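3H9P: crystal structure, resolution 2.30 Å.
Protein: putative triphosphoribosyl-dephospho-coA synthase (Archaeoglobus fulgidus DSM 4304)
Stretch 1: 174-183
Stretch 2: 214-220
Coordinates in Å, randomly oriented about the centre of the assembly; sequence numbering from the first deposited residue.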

# COMPACT_ATOMS: atom_id res chain seq x y z
N VAL A 174 -15.47 -13.20 -23.42
CA VAL A 174 -14.31 -12.91 -22.57
C VAL A 174 -13.90 -11.44 -22.70
O VAL A 174 -13.57 -10.79 -21.70
CB VAL A 174 -13.08 -13.83 -22.86
CG1 VAL A 174 -11.84 -13.33 -22.11
CG2 VAL A 174 -13.38 -15.26 -22.45
N VAL A 175 -13.95 -10.92 -23.94
CA VAL A 175 -13.73 -9.50 -24.19
C VAL A 175 -14.79 -8.68 -23.48
O VAL A 175 -14.47 -7.77 -22.70
CB VAL A 175 -13.79 -9.18 -25.70
CG1 VAL A 175 -13.53 -7.70 -25.94
CG2 VAL A 175 -12.80 -10.04 -26.44
N GLU A 176 -16.06 -8.98 -23.73
CA GLU A 176 -17.08 -8.25 -23.01
C GLU A 176 -16.83 -8.28 -21.50
O GLU A 176 -16.94 -7.25 -20.86
CB GLU A 176 -18.50 -8.66 -23.40
CG GLU A 176 -18.85 -8.36 -24.88
CD GLU A 176 -18.45 -6.97 -25.38
OE1 GLU A 176 -18.44 -5.99 -24.62
OE2 GLU A 176 -18.13 -6.84 -26.57
N LEU A 177 -16.45 -9.44 -20.95
CA LEU A 177 -16.11 -9.50 -19.51
C LEU A 177 -15.03 -8.50 -19.15
O LEU A 177 -15.17 -7.74 -18.21
CB LEU A 177 -15.69 -10.90 -19.04
CG LEU A 177 -15.35 -10.95 -17.52
CD1 LEU A 177 -16.44 -10.29 -16.62
CD2 LEU A 177 -15.06 -12.33 -16.99
N TYR A 178 -13.95 -8.50 -19.93
CA TYR A 178 -12.81 -7.65 -19.63
C TYR A 178 -13.22 -6.18 -19.54
O TYR A 178 -12.86 -5.48 -18.58
CB TYR A 178 -11.70 -7.89 -20.65
CG TYR A 178 -10.52 -6.98 -20.48
CD1 TYR A 178 -9.57 -7.21 -19.48
CD2 TYR A 178 -10.35 -5.87 -21.32
CE1 TYR A 178 -8.45 -6.35 -19.32
CE2 TYR A 178 -9.27 -5.02 -21.17
CZ TYR A 178 -8.32 -5.26 -20.18
OH TYR A 178 -7.25 -4.41 -20.04
N TYR A 179 -13.97 -5.70 -20.53
CA TYR A 179 -14.37 -4.28 -20.50
C TYR A 179 -15.35 -3.94 -19.38
O TYR A 179 -15.25 -2.88 -18.74
CB TYR A 179 -14.76 -3.74 -21.89
CG TYR A 179 -13.55 -3.65 -22.81
CD1 TYR A 179 -12.74 -2.51 -22.84
CD2 TYR A 179 -13.18 -4.72 -23.63
CE1 TYR A 179 -11.62 -2.42 -23.67
CE2 TYR A 179 -12.06 -4.65 -24.47
CZ TYR A 179 -11.28 -3.49 -24.47
OH TYR A 179 -10.16 -3.41 -25.28
N HIS A 180 -16.25 -4.89 -19.09
CA HIS A 180 -17.08 -4.82 -17.91
C HIS A 180 -16.26 -4.62 -16.64
O HIS A 180 -16.57 -3.73 -15.84
CB HIS A 180 -17.87 -6.10 -17.79
CG HIS A 180 -18.80 -6.13 -16.63
ND1 HIS A 180 -19.97 -5.40 -16.61
CD2 HIS A 180 -18.76 -6.83 -15.47
CE1 HIS A 180 -20.62 -5.65 -15.48
NE2 HIS A 180 -19.90 -6.51 -14.77
N LEU A 181 -15.26 -5.48 -16.40
CA LEU A 181 -14.47 -5.35 -15.17
C LEU A 181 -13.65 -4.05 -15.23
O LEU A 181 -13.56 -3.32 -14.24
CB LEU A 181 -13.60 -6.59 -14.92
CG LEU A 181 -14.34 -7.93 -14.75
CD1 LEU A 181 -13.41 -9.18 -14.71
CD2 LEU A 181 -15.20 -7.89 -13.53
N LEU A 182 -13.11 -3.74 -16.41
CA LEU A 182 -12.39 -2.49 -16.59
C LEU A 182 -13.24 -1.25 -16.22
O LEU A 182 -12.74 -0.31 -15.57
CB LEU A 182 -11.84 -2.39 -18.03
CG LEU A 182 -10.69 -1.41 -18.31
CD1 LEU A 182 -9.38 -1.79 -17.54
CD2 LEU A 182 -10.43 -1.30 -19.80
N SER A 183 -14.53 -1.23 -16.58
CA SER A 183 -15.36 -0.06 -16.18
C SER A 183 -15.86 -0.03 -14.73
O SER A 183 -16.51 0.93 -14.32
CB SER A 183 -16.50 0.28 -17.16
OG SER A 183 -16.69 -0.67 -18.18
N GLU A 214 -13.15 2.21 -30.78
CA GLU A 214 -13.05 2.88 -29.50
C GLU A 214 -12.16 2.09 -28.54
O GLU A 214 -11.38 2.67 -27.79
CB GLU A 214 -14.44 3.12 -28.89
CG GLU A 214 -15.19 4.26 -29.53
CD GLU A 214 -16.68 4.25 -29.23
OE1 GLU A 214 -17.25 3.16 -28.97
OE2 GLU A 214 -17.29 5.33 -29.24
N ARG A 215 -12.25 0.76 -28.62
CA ARG A 215 -11.46 -0.10 -27.73
C ARG A 215 -9.95 -0.14 -28.04
O ARG A 215 -9.11 -0.24 -27.12
CB ARG A 215 -12.09 -1.49 -27.65
CG ARG A 215 -13.39 -1.47 -26.88
CD ARG A 215 -14.19 -2.78 -26.98
NE ARG A 215 -15.23 -2.76 -25.97
CZ ARG A 215 -16.13 -3.72 -25.74
NH1 ARG A 215 -16.17 -4.84 -26.47
NH2 ARG A 215 -17.02 -3.53 -24.76
N LYS A 216 -9.59 -0.06 -29.31
CA LYS A 216 -8.18 -0.02 -29.67
C LYS A 216 -7.56 1.31 -29.25
O LYS A 216 -6.48 1.34 -28.66
CB LYS A 216 -8.02 -0.25 -31.16
CG LYS A 216 -6.67 0.14 -31.71
CD LYS A 216 -5.63 -0.97 -31.55
CE LYS A 216 -4.73 -1.02 -32.80
NZ LYS A 216 -5.39 -1.66 -33.97
N GLU A 217 -8.26 2.39 -29.57
CA GLU A 217 -7.90 3.72 -29.10
C GLU A 217 -7.44 3.63 -27.66
O GLU A 217 -6.29 3.93 -27.34
CB GLU A 217 -9.13 4.62 -29.14
CG GLU A 217 -8.90 5.99 -29.70
CD GLU A 217 -10.21 6.65 -30.09
OE1 GLU A 217 -11.27 6.17 -29.61
OE2 GLU A 217 -10.19 7.62 -30.87
N LEU A 218 -8.35 3.17 -26.80
CA LEU A 218 -8.09 3.07 -25.38
C LEU A 218 -6.86 2.22 -25.14
O LEU A 218 -5.97 2.63 -24.41
CB LEU A 218 -9.29 2.53 -24.63
CG LEU A 218 -9.13 2.32 -23.11
CD1 LEU A 218 -8.74 3.60 -22.37
CD2 LEU A 218 -10.44 1.78 -22.53
N ASP A 219 -6.81 1.05 -25.75
CA ASP A 219 -5.70 0.14 -25.51
C ASP A 219 -4.41 0.86 -25.80
O ASP A 219 -3.47 0.82 -25.00
CB ASP A 219 -5.82 -1.11 -26.38
CG ASP A 219 -6.82 -2.10 -25.83
OD1 ASP A 219 -7.07 -2.05 -24.60
OD2 ASP A 219 -7.37 -2.91 -26.61
N GLU A 220 -4.39 1.57 -26.93
CA GLU A 220 -3.21 2.31 -27.35
C GLU A 220 -2.88 3.51 -26.47
O GLU A 220 -1.71 3.94 -26.41
CB GLU A 220 -3.33 2.74 -28.81
CG GLU A 220 -2.00 2.80 -29.47
CD GLU A 220 -2.00 3.69 -30.70
OE1 GLU A 220 -2.86 3.49 -31.59
OE2 GLU A 220 -1.13 4.60 -30.75
O HOH W 1 -7.03 -2.68 -21.81

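Both stretches are helical: 174-182 belongs to a helix that begins earlier in the chain, and 214-220 is a segment of a helix running on in both directions. Their N-to-C directions differ by 57°, and the axes come no closer than 13.2 Å. Even the nearest CA pair, Tyr 179 CA to Arg 215 CA, is 8.8 Å apart. At such spacing the backbones do not touch, and long side chains must span the gap, burying a modest 314 Å² in total.

Arg 215 has the largest covered area, 108 Å², followed by Tyr 179 with 88 Å². From a CA-to-CB bond aimed toward the first helix, the Arg 215 side chain extends with chi2, chi3 and chi4 all near 180°, carrying the guanidinium to Glu 176. Glu 176 starts with its CA-to-CB bond pointing away, but m rotamers at chi1 and chi2 bring the carboxylate back. The result is a two-pronged salt bridge: Arg 215 NH1 donates to Glu 176 OE2 at 2.8 Å (159° at the hydrogen), and Arg 215 NH2 donates to Glu 176 OE1, also at 2.8 Å (155°). Glu 176 OE2 lies at the guanidinium edge, near its plane.

The guanidinium face is thus free to lie on Tyr 179. The planes are only 7° from parallel, with centres 4.3 Å apart; Arg 215 CZ sits 33° off the ring normal, an off-centre cation-pi contact. Arg 215 CD lies more squarely over the ring, 3.9 Å from its centroid and 14° off the normal, adding a CH-pi contact.

Tyr 179 OH approaches Asp 219 OD2 at 3.1 Å, but poor angles rule out a hydrogen bond for that pair. Water 1 links the helices, donating to Asp 219 OD1 at 2.9 Å and hydrogen-bonding Tyr 178 OH at 2.5 Å. Leu 182 CD2 and Leu 218 CD2, 4.1 Å apart, supply an apolar contact.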